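Local coordinates for Rab3 interacting molecule variant 2 (Drosophila melanogaster, PDB 4TS6), which probably acts at the presynaptic active zone, where this RIM protein, here its C2A domain, takes part in synaptic transmitter release, at residues R11-G17 and D123-Y129; C31-L37 and C71-W75; R86-G91 and L117-L122. All blocks are in the same frame, centred on the assembly; numbering follows the deposited sequence.

Interaction 1 of 3, residues R11-G17 and D123-Y129; sequences RLQLKLG and DDEAEWY
Segments 11-17 and 123-129 run antiparallel, their axes 4.4 Å apart at closest approach and 171° between directions. Leu-12 with Tyr-129 and Leu-14 with Glu-127 are hydrogen-bonded pairs: Leu-12 N to Tyr-129 O (2.9 Å), Tyr-129 N to Leu-12 O (2.8 Å), Leu-14 N to Glu-127 O (3.0 Å), Glu-127 N to Leu-14 O (2.9 Å). Gln-13 faces Trp-128 in a non-hydrogen-bonded pair, CA to CA 4.5 Å. Asp-124, at positive phi (63°), gives N to Leu-16 O (2.7 Å). Asp-123 OD1 accepts from Glu-125 N (3.2 Å), an Asx turn. On one face, Gln-13 (chi1 t) sets CB 3.6 Å from the centroid of the Trp-128 six-membered ring (chi1 m, chi2 90°), a CH-pi contact. On the other, Leu-14 CD1 meets Tyr-129 CD1 (chi1 m, chi2 87°) at 4.0 Å. A water joins Tyr-129 OH (2.9 Å) and Leu-14 O (3.2 Å); the hydroxyl also bonds His-120. Backbone bonds thus fix this edge of the C2 beta-sandwich, while the long Lys-15 NZ to Asp-124 OD2 salt bridge (3.9 Å) adds little.

Interaction 2 of 3, residues C31-L37 and C71-W75; sequences CATGLSL and CEPRW
Ala-32 is the apolar centre. Its CB lies 3.7 Å from Pro-73 CG and 3.9 Å from Trp-75 CH2. Leu-35 (chi1 m, chi2 t) extends this patch, with CD1 3.7 Å from Pro-73 CD and CB 4.2 Å from Cys-71 CB. Farther out, Leu-37 CD2 reaches Cys-71 SG at 3.4 Å. Pro-46 of strand 46-53, in the other sheet, touches Leu-35, Pro-73 and Trp-75, so these three side chains face the other sheet.

The backbones run in roughly opposite directions, 155° apart end to end. Cys-31 and Arg-74 form an antiparallel non-hydrogen-bonded pair, CA to CA 4.1 Å. Ala-32 N then bonds Pro-73 O at 2.9 Å. Glu-72 CA makes a CA-H...O contact with Ala-32 O at 3.4 Å. Beyond Thr-33 the first segment leaves the strand. Gly-34 turns it at positive phi (75°), and Leu-35 N makes a weak bond to Cys-71 O at 3.3 Å.

At the polar edge the Glu-72 side chain (chi1 and chi2 both m) folds back, and OE2 accepts from Gly-34 N at 3.2 Å. The side chains of Cys-31 and Arg-74 lie on the face away from Pro-46. There Cys-31 CB sits 3.9 Å from Arg-74 CG and over one face of the guanidinium, and Trp-128 of strand 123-130 also touches Cys-31.

Paired strands that pass into loops at one end of a four-stranded sheet, with proline and tryptophan turned to the opposing sheet, fit the antiparallel beta-sandwich of a C2 domain.

Interaction 3 of 3, residues R86-G91 and L117-L122; sequences RCDLNG and LAHHIL
Two loop segments meet here. Residues 86-89 have helical backbone angles, with two overlapping i to i+3 bonds: Leu-89 N to Arg-86 O at 3.0 Å and Asn-90 N to Cys-87 O at 3.1 Å. Residues 117-118 form a short 3-10 segment, and His-120 N bonds Leu-117 O at 3.2 Å. The closest CA pairs are Asn-90 with Ala-118 (4.3 Å) and Leu-89 with Leu-117 (5.9 Å).

The apolar contacts centre on Leu-89 (chi1 m, chi2 t). Its CB lies 4.0 Å from Leu-117 CB. The rotamer of Leu-122 (chi1 m, chi2 t) places its CD1 3.5 Å from Leu-89 CD1. The arginine side chain also packs on Leu-122, with Arg-86 NE 3.5 Å from Leu-122 CD1.

The direct hydrogen bond across the gap comes from Arg-86 (chi1 t, chi2 p, chi3 t). Its NH1 donates to His-120 O at 3.0 Å, while NH2 donates to Asn-90 OD1 at 3.1 Å. The arginine thus links its own turn to the opposing loop. Within the second loop, Leu-122 N bonds His-120 ND1 at 3.0 Å. The other ring nitrogen, NE2, bonds Tyr-129 OH on strand 123-130.

One water bridges the backbones. It accepts from Gly-91 N at 2.8 Å and from Ala-118 N at 3.1 Å.

The contact joins two loops at one end of the C2 sandwich. The first connects strands 74-81 and 93-100, and the second connects 108-116 and 123-130. Strand 11-19 lies against both: Leu-16 touches Leu-117 and Leu-122, and Tyr-18 touches Arg-86 and Leu-122.

From the N terminus, strand 11-19 comes first, and its pairing with the last strand in interaction 1 closes a loop over most of the domain. Interactions 2 and 3 nest inside it, one after the other along the chain. Interaction 2 closes a shorter loop, from strand 24-33 through strand 46-53 to strand 74-81, in the same sheet as interaction 1. Gln-13 N to Cys-31 O and Arg-11 O to Thr-33 N (both 2.9 Å) probably bond the two. Interaction 3 closes a loop that holds strands 93-100 and 108-116. His-120 and Leu-122 tie it to interaction 1. Interactions 2 and 3 do not touch; their centres are about 28 Å apart.

Interaction 1 of 3, residues R11-G17 and D123-Y129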
loop_
_atom_site.group_PDB
_atom_site.type_symbol
_atom_site.label_atom_id
_atom_site.label_comp_id
_atom_site.label_asym_id
_atom_site.label_seq_id
_atom_site.Cartn_x
_atom_site.Cartn_y
_atom_site.Cartn_z
ATOM N N ARG A 11 -8.834 7.338 -0.525
ATOM C CA ARG A 11 -8.922 5.885 -0.489
ATOM C C ARG A 11 -7.970 5.272 -1.504
ATOM O O ARG A 11 -7.519 5.943 -2.444
ATOM C CB ARG A 11 -10.368 5.435 -0.747
ATOM C CG ARG A 11 -11.001 6.156 -1.889
ATOM C CD ARG A 11 -12.469 5.780 -2.080
ATOM N NE ARG A 11 -13.018 6.440 -3.265
ATOM C CZ ARG A 11 -13.279 7.744 -3.343
ATOM N NH1 ARG A 11 -13.039 8.536 -2.304
ATOM N NH2 ARG A 11 -13.768 8.260 -4.462
ATOM N N LEU A 12 -7.664 3.997 -1.304
ATOM C CA LEU A 12 -6.632 3.316 -2.057
ATOM C C LEU A 12 -7.261 2.099 -2.721
ATOM O O LEU A 12 -8.123 1.457 -2.125
ATOM C CB LEU A 12 -5.544 2.861 -1.091
ATOM C CG LEU A 12 -4.436 1.967 -1.628
ATOM C CD1 LEU A 12 -3.511 2.773 -2.517
ATOM C CD2 LEU A 12 -3.663 1.361 -0.473
ATOM N N GLN A 13 -6.843 1.784 -3.944
ATOM C CA GLN A 13 -7.368 0.604 -4.648
ATOM C C GLN A 13 -6.278 -0.453 -4.699
ATOM O O GLN A 13 -5.205 -0.207 -5.248
ATOM C CB GLN A 13 -7.804 0.963 -6.069
ATOM C CG GLN A 13 -8.399 -0.221 -6.853
ATOM C CD GLN A 13 -8.924 0.191 -8.209
ATOM O OE1 GLN A 13 -8.284 0.951 -8.932
ATOM N NE2 GLN A 13 -10.101 -0.296 -8.554
ATOM N N LEU A 14 -6.543 -1.616 -4.112
ATOM C CA LEU A 14 -5.534 -2.669 -3.960
ATOM C C LEU A 14 -6.080 -3.974 -4.505
ATOM O O LEU A 14 -7.271 -4.219 -4.389
ATOM C CB LEU A 14 -5.256 -2.929 -2.478
ATOM C CG LEU A 14 -4.510 -1.962 -1.582
ATOM C CD1 LEU A 14 -4.505 -2.489 -0.162
ATOM C CD2 LEU A 14 -3.096 -1.804 -2.078
ATOM N N LYS A 15 -5.207 -4.815 -5.066
ATOM C CA LYS A 15 -5.562 -6.200 -5.393
ATOM C C LYS A 15 -4.643 -7.104 -4.593
ATOM O O LYS A 15 -3.435 -6.893 -4.566
ATOM C CB LYS A 15 -5.382 -6.493 -6.884
ATOM C CG LYS A 15 -6.214 -5.617 -7.795
ATOM C CD LYS A 15 -5.752 -5.715 -9.244
ATOM C CE LYS A 15 -6.025 -7.082 -9.841
ATOM N NZ LYS A 15 -5.396 -7.262 -11.185
ATOM N N LEU A 16 -5.213 -8.101 -3.925
ATOM C CA LEU A 16 -4.415 -9.056 -3.166
ATOM C C LEU A 16 -4.714 -10.453 -3.665
ATOM O O LEU A 16 -5.874 -10.857 -3.693
ATOM C CB LEU A 16 -4.747 -8.979 -1.672
ATOM C CG LEU A 16 -4.467 -7.666 -0.945
ATOM C CD1 LEU A 16 -4.647 -7.875 0.540
ATOM C CD2 LEU A 16 -3.066 -7.169 -1.250
ATOM N N GLY A 17 -3.676 -11.178 -4.083
ATOM C CA GLY A 17 -3.833 -12.557 -4.520
ATOM C C GLY A 17 -2.881 -13.454 -3.760
ATOM O O GLY A 17 -1.843 -13.000 -3.274
ATOM N N ASP A 123 -8.254 -13.047 -3.680
ATOM C CA ASP A 123 -8.656 -13.522 -5.004
ATOM C C ASP A 123 -8.261 -12.571 -6.135
ATOM O O ASP A 123 -8.773 -12.681 -7.249
ATOM C CB ASP A 123 -10.169 -13.757 -5.044
ATOM C CG ASP A 123 -10.965 -12.548 -4.575
ATOM O OD1 ASP A 123 -10.367 -11.474 -4.328
ATOM O OD2 ASP A 123 -12.203 -12.675 -4.455
ATOM N N ASP A 124 -7.376 -11.625 -5.835
ATOM C CA ASP A 124 -6.917 -10.645 -6.822
ATOM C C ASP A 124 -8.016 -9.734 -7.360
ATOM O O ASP A 124 -7.873 -9.139 -8.425
ATOM C CB ASP A 124 -6.138 -11.313 -7.965
ATOM C CG ASP A 124 -4.794 -10.640 -8.222
ATOM O OD1 ASP A 124 -4.186 -10.158 -7.240
ATOM O OD2 ASP A 124 -4.348 -10.581 -9.390
ATOM N N GLU A 125 -9.111 -9.626 -6.614
ATOM C CA GLU A 125 -10.176 -8.684 -6.941
ATOM C C GLU A 125 -9.664 -7.312 -6.526
ATOM O O GLU A 125 -9.089 -7.181 -5.453
ATOM C CB GLU A 125 -11.441 -9.041 -6.145
ATOM C CG GLU A 125 -12.710 -8.241 -6.476
ATOM C CD GLU A 125 -13.978 -8.817 -5.819
ATOM O OE1 GLU A 125 -13.884 -9.421 -4.725
ATOM O OE2 GLU A 125 -15.072 -8.667 -6.405
ATOM N N ALA A 126 -9.854 -6.302 -7.377
ATOM C CA ALA A 126 -9.572 -4.924 -6.989
ATOM C C ALA A 126 -10.597 -4.484 -5.955
ATOM O O ALA A 126 -11.791 -4.697 -6.137
ATOM C CB ALA A 126 -9.614 -4.020 -8.187
ATOM N N GLU A 127 -10.130 -3.905 -4.856
ATOM C CA GLU A 127 -11.023 -3.435 -3.802
ATOM C C GLU A 127 -10.586 -2.049 -3.344
ATOM O O GLU A 127 -9.426 -1.703 -3.485
ATOM C CB GLU A 127 -10.982 -4.393 -2.614
ATOM C CG GLU A 127 -11.511 -5.786 -2.903
ATOM C CD GLU A 127 -11.598 -6.635 -1.644
ATOM O OE1 GLU A 127 -11.279 -6.108 -0.554
ATOM O OE2 GLU A 127 -11.985 -7.824 -1.748
ATOM N N TRP A 128 -11.510 -1.266 -2.796
ATOM C CA TRP A 128 -11.176 0.063 -2.304
ATOM C C TRP A 128 -11.156 0.122 -0.785
ATOM O O TRP A 128 -12.061 -0.381 -0.123
ATOM C CB TRP A 128 -12.165 1.088 -2.833
ATOM C CG TRP A 128 -12.041 1.343 -4.296
ATOM C CD1 TRP A 128 -12.698 0.689 -5.308
ATOM C CD2 TRP A 128 -11.232 2.343 -4.925
ATOM N NE1 TRP A 128 -12.330 1.218 -6.524
ATOM C CE2 TRP A 128 -11.444 2.245 -6.314
ATOM C CE3 TRP A 128 -10.344 3.316 -4.443
ATOM C CZ2 TRP A 128 -10.790 3.072 -7.229
ATOM C CZ3 TRP A 128 -9.702 4.146 -5.354
ATOM C CH2 TRP A 128 -9.928 4.018 -6.728
ATOM N N TYR A 129 -10.118 0.750 -0.238
ATOM C CA TYR A 129 -9.966 0.846 1.205
ATOM C C TYR A 129 -9.807 2.290 1.638
ATOM O O TYR A 129 -8.994 3.035 1.077
ATOM C CB TYR A 129 -8.734 0.062 1.641
ATOM C CG TYR A 129 -8.824 -1.412 1.340
ATOM C CD1 TYR A 129 -8.430 -1.913 0.111
ATOM C CD2 TYR A 129 -9.300 -2.299 2.287
ATOM C CE1 TYR A 129 -8.513 -3.271 -0.168
ATOM C CE2 TYR A 129 -9.381 -3.649 2.023
ATOM C CZ TYR A 129 -8.985 -4.129 0.798
ATOM O OH TYR A 129 -9.071 -5.476 0.545
HETATM O O HOH W 1 -7.936 -6.301 -2.005
HETATM O O HOH W 2 -2.385 -8.511 -7.008
#

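Interaction 2 of 3, residues C31-L37 and C71-W75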
loop_
_atom_site.group_PDB
_atom_site.type_symbol
_atom_site.label_atom_id
_atom_site.label_comp_id
_atom_site.label_asym_id
_atom_site.label_seq_id
_atom_site.Cartn_x
_atom_site.Cartn_y
_atom_site.Cartn_z
ATOM N N CYS A 31 -4.043 2.411 -7.614
ATOM C CA CYS A 31 -4.090 3.866 -7.565
ATOM C C CYS A 31 -4.665 4.293 -6.235
ATOM O O CYS A 31 -5.066 3.453 -5.422
ATOM C CB CYS A 31 -4.986 4.402 -8.684
ATOM S SG CYS A 31 -6.751 4.109 -8.409
ATOM N N ALA A 32 -4.706 5.604 -6.021
ATOM C CA ALA A 32 -5.378 6.185 -4.869
ATOM C C ALA A 32 -6.153 7.359 -5.403
ATOM O O ALA A 32 -5.801 7.896 -6.445
ATOM C CB ALA A 32 -4.364 6.652 -3.828
ATOM N N THR A 33 -7.201 7.764 -4.696
ATOM C CA THR A 33 -8.046 8.846 -5.174
ATOM C C THR A 33 -8.531 9.686 -3.997
ATOM O O THR A 33 -8.591 9.191 -2.874
ATOM C CB THR A 33 -9.257 8.281 -5.971
ATOM O OG1 THR A 33 -9.876 9.327 -6.724
ATOM C CG2 THR A 33 -10.290 7.677 -5.044
ATOM N N GLY A 34 -8.866 10.947 -4.246
ATOM C CA GLY A 34 -9.490 11.782 -3.232
ATOM C C GLY A 34 -8.560 12.279 -2.138
ATOM O O GLY A 34 -9.011 12.699 -1.071
ATOM N N LEU A 35 -7.258 12.241 -2.389
ATOM C CA LEU A 35 -6.312 12.761 -1.407
ATOM C C LEU A 35 -6.485 14.266 -1.248
ATOM O O LEU A 35 -6.890 14.961 -2.179
ATOM C CB LEU A 35 -4.880 12.446 -1.825
ATOM C CG LEU A 35 -4.611 10.984 -2.179
ATOM C CD1 LEU A 35 -3.154 10.811 -2.515
ATOM C CD2 LEU A 35 -5.036 10.041 -1.058
ATOM N N SER A 36 -6.182 14.773 -0.062
ATOM C CA SER A 36 -6.260 16.202 0.187
ATOM C C SER A 36 -5.104 16.912 -0.501
ATOM O O SER A 36 -4.083 16.292 -0.829
ATOM C CB SER A 36 -6.143 16.455 1.683
ATOM O OG SER A 36 -4.957 15.848 2.175
ATOM N N LEU A 37 -5.264 18.212 -0.710
ATOM C CA LEU A 37 -4.137 19.066 -1.071
ATOM C C LEU A 37 -3.321 19.345 0.189
ATOM O O LEU A 37 -3.768 19.072 1.307
ATOM C CB LEU A 37 -4.636 20.385 -1.652
ATOM C CG LEU A 37 -5.581 20.329 -2.851
ATOM C CD1 LEU A 37 -6.214 21.697 -3.104
ATOM C CD2 LEU A 37 -4.836 19.850 -4.082
ATOM N N CYS A 71 -3.583 14.504 -6.723
ATOM C CA CYS A 71 -4.383 13.919 -5.648
ATOM C C CYS A 71 -4.968 12.579 -6.075
ATOM O O CYS A 71 -5.719 11.953 -5.323
ATOM C CB CYS A 71 -5.513 14.857 -5.250
ATOM S SG CYS A 71 -4.950 16.490 -4.819
ATOM N N GLU A 72 -4.622 12.151 -7.288
ATOM C CA GLU A 72 -5.115 10.889 -7.839
ATOM C C GLU A 72 -3.963 10.073 -8.419
ATOM O O GLU A 72 -3.932 9.810 -9.620
ATOM C CB GLU A 72 -6.138 11.178 -8.948
ATOM C CG GLU A 72 -7.108 12.312 -8.627
ATOM C CD GLU A 72 -8.269 11.859 -7.762
ATOM O OE1 GLU A 72 -8.650 10.675 -7.867
ATOM O OE2 GLU A 72 -8.806 12.684 -6.988
ATOM N N PRO A 73 -3.010 9.656 -7.568
ATOM C CA PRO A 73 -1.845 8.931 -8.099
ATOM C C PRO A 73 -2.212 7.559 -8.656
ATOM O O PRO A 73 -3.017 6.853 -8.052
ATOM C CB PRO A 73 -0.961 8.744 -6.857
ATOM C CG PRO A 73 -1.960 8.702 -5.693
ATOM C CD PRO A 73 -2.999 9.736 -6.093
ATOM N N ARG A 74 -1.623 7.182 -9.787
ATOM C CA ARG A 74 -1.760 5.817 -10.294
ATOM C C ARG A 74 -0.379 5.175 -10.391
ATOM O O ARG A 74 0.547 5.756 -10.965
ATOM C CB ARG A 74 -2.446 5.808 -11.666
ATOM C CG ARG A 74 -3.783 6.553 -11.692
ATOM C CD ARG A 74 -4.516 6.405 -13.026
ATOM N NE ARG A 74 -4.802 5.009 -13.336
ATOM C CZ ARG A 74 -5.892 4.364 -12.930
ATOM N NH1 ARG A 74 -6.804 4.991 -12.202
ATOM N NH2 ARG A 74 -6.073 3.091 -13.251
ATOM N N TRP A 75 -0.230 3.985 -9.822
ATOM C CA TRP A 75 1.062 3.299 -9.858
ATOM C C TRP A 75 1.029 2.039 -10.729
ATOM O O TRP A 75 1.979 1.769 -11.470
ATOM C CB TRP A 75 1.542 2.945 -8.445
ATOM C CG TRP A 75 1.645 4.125 -7.504
ATOM C CD1 TRP A 75 2.642 5.064 -7.449
ATOM C CD2 TRP A 75 0.715 4.460 -6.466
ATOM N NE1 TRP A 75 2.375 5.974 -6.443
ATOM C CE2 TRP A 75 1.203 5.616 -5.819
ATOM C CE3 TRP A 75 -0.483 3.888 -6.016
ATOM C CZ2 TRP A 75 0.524 6.218 -4.748
ATOM C CZ3 TRP A 75 -1.154 4.486 -4.955
ATOM C CH2 TRP A 75 -0.649 5.637 -4.334
#

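Interaction 3 of 3, residues R86-G91 and L117-L122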
loop_
_atom_site.group_PDB
_atom_site.type_symbol
_atom_site.label_atom_id
_atom_site.label_comp_id
_atom_site.label_asym_id
_atom_site.label_seq_id
_atom_site.Cartn_x
_atom_site.Cartn_y
_atom_site.Cartn_z
ATOM N N ARG A 86 -0.457 -20.395 2.646
ATOM C CA ARG A 86 -1.623 -19.599 3.000
ATOM C C ARG A 86 -1.721 -19.438 4.530
ATOM O O ARG A 86 -1.937 -18.340 5.028
ATOM C CB ARG A 86 -2.904 -20.232 2.426
ATOM C CG ARG A 86 -4.184 -19.429 2.708
ATOM C CD ARG A 86 -3.967 -17.943 2.444
ATOM N NE ARG A 86 -5.124 -17.114 2.788
ATOM C CZ ARG A 86 -5.405 -16.692 4.019
ATOM N NH1 ARG A 86 -6.473 -15.936 4.234
ATOM N NH2 ARG A 86 -4.624 -17.029 5.038
ATOM N N CYS A 87 -1.523 -20.521 5.275
ATOM C CA CYS A 87 -1.723 -20.454 6.721
ATOM C C CYS A 87 -0.679 -19.575 7.411
ATOM O O CYS A 87 -0.927 -19.062 8.502
ATOM C CB CYS A 87 -1.766 -21.855 7.337
ATOM S SG CYS A 87 -0.250 -22.779 7.117
ATOM N N ASP A 88 0.468 -19.376 6.758
ATOM C CA ASP A 88 1.512 -18.507 7.292
ATOM C C ASP A 88 1.076 -17.048 7.324
ATOM O O ASP A 88 1.709 -16.215 7.973
ATOM C CB ASP A 88 2.799 -18.640 6.469
ATOM C CG ASP A 88 3.453 -19.977 6.639
ATOM O OD1 ASP A 88 3.415 -20.525 7.763
ATOM O OD2 ASP A 88 3.996 -20.502 5.644
ATOM N N LEU A 89 -0.006 -16.735 6.623
ATOM C CA LEU A 89 -0.487 -15.360 6.575
ATOM C C LEU A 89 -1.335 -15.055 7.803
ATOM O O LEU A 89 -1.607 -13.893 8.109
ATOM C CB LEU A 89 -1.308 -15.123 5.309
ATOM C CG LEU A 89 -0.572 -15.320 3.981
ATOM C CD1 LEU A 89 -1.497 -15.036 2.817
ATOM C CD2 LEU A 89 0.644 -14.442 3.912
ATOM N N ASN A 90 -1.744 -16.094 8.519
ATOM C CA ASN A 90 -2.603 -15.881 9.674
ATOM C C ASN A 90 -1.786 -15.253 10.774
ATOM O O ASN A 90 -0.755 -15.793 11.172
ATOM C CB ASN A 90 -3.230 -17.191 10.138
ATOM C CG ASN A 90 -4.005 -17.871 9.036
ATOM O OD1 ASN A 90 -4.480 -17.212 8.112
ATOM N ND2 ASN A 90 -4.121 -19.193 9.111
ATOM N N GLY A 91 -2.231 -14.095 11.246
ATOM C CA GLY A 91 -1.523 -13.397 12.300
ATOM C C GLY A 91 -0.614 -12.316 11.739
ATOM O O GLY A 91 -0.125 -11.453 12.481
ATOM N N LEU A 117 -4.676 -10.330 7.163
ATOM C CA LEU A 117 -4.692 -11.304 6.071
ATOM C C LEU A 117 -5.425 -12.581 6.433
ATOM O O LEU A 117 -5.894 -13.293 5.557
ATOM C CB LEU A 117 -3.275 -11.620 5.613
ATOM C CG LEU A 117 -2.549 -10.414 5.031
ATOM C CD1 LEU A 117 -1.067 -10.678 4.922
ATOM C CD2 LEU A 117 -3.138 -10.116 3.671
ATOM N N ALA A 118 -5.524 -12.868 7.725
ATOM C CA ALA A 118 -6.177 -14.090 8.168
ATOM C C ALA A 118 -7.641 -14.108 7.717
ATOM O O ALA A 118 -8.207 -15.172 7.458
ATOM C CB ALA A 118 -6.075 -14.222 9.680
ATOM N N HIS A 119 -8.232 -12.919 7.592
ATOM C CA HIS A 119 -9.647 -12.791 7.255
ATOM C C HIS A 119 -9.905 -12.304 5.824
ATOM O O HIS A 119 -11.039 -11.959 5.476
ATOM C CB HIS A 119 -10.344 -11.883 8.274
ATOM C CG HIS A 119 -10.180 -12.342 9.690
ATOM N ND1 HIS A 119 -10.605 -13.582 10.125
ATOM C CD2 HIS A 119 -9.624 -11.737 10.767
ATOM C CE1 HIS A 119 -10.323 -13.717 11.409
ATOM N NE2 HIS A 119 -9.728 -12.611 11.823
ATOM N N HIS A 120 -8.860 -12.290 4.992
ATOM C CA HIS A 120 -9.014 -11.895 3.586
ATOM C C HIS A 120 -9.100 -13.096 2.629
ATOM O O HIS A 120 -8.476 -14.127 2.864
ATOM C CB HIS A 120 -7.882 -10.953 3.162
ATOM C CG HIS A 120 -8.256 -10.036 2.040
ATOM N ND1 HIS A 120 -8.381 -10.463 0.736
ATOM C CD2 HIS A 120 -8.538 -8.708 2.031
ATOM C CE1 HIS A 120 -8.718 -9.441 -0.032
ATOM N NE2 HIS A 120 -8.820 -8.366 0.730
ATOM N N ILE A 121 -9.871 -12.945 1.548
ATOM C CA ILE A 121 -10.113 -14.022 0.583
ATOM C C ILE A 121 -8.941 -14.206 -0.381
ATOM O O ILE A 121 -8.664 -15.321 -0.822
ATOM C CB ILE A 121 -11.430 -13.785 -0.220
ATOM C CG1 ILE A 121 -11.742 -14.974 -1.138
ATOM C CG2 ILE A 121 -11.372 -12.491 -1.016
ATOM C CD1 ILE A 121 -12.915 -14.753 -2.084
ATOM N N LEU A 122 -8.271 -13.105 -0.712
ATOM C CA LEU A 122 -7.071 -13.126 -1.556
ATOM C C LEU A 122 -7.320 -13.668 -2.964
ATOM O O LEU A 122 -6.660 -14.614 -3.401
ATOM C CB LEU A 122 -5.933 -13.890 -0.867
ATOM C CG LEU A 122 -5.550 -13.331 0.505
ATOM C CD1 LEU A 122 -4.448 -14.148 1.130
ATOM C CD2 LEU A 122 -5.134 -11.876 0.419
HETATM O O HOH W 3 -3.654 -11.997 10.034
#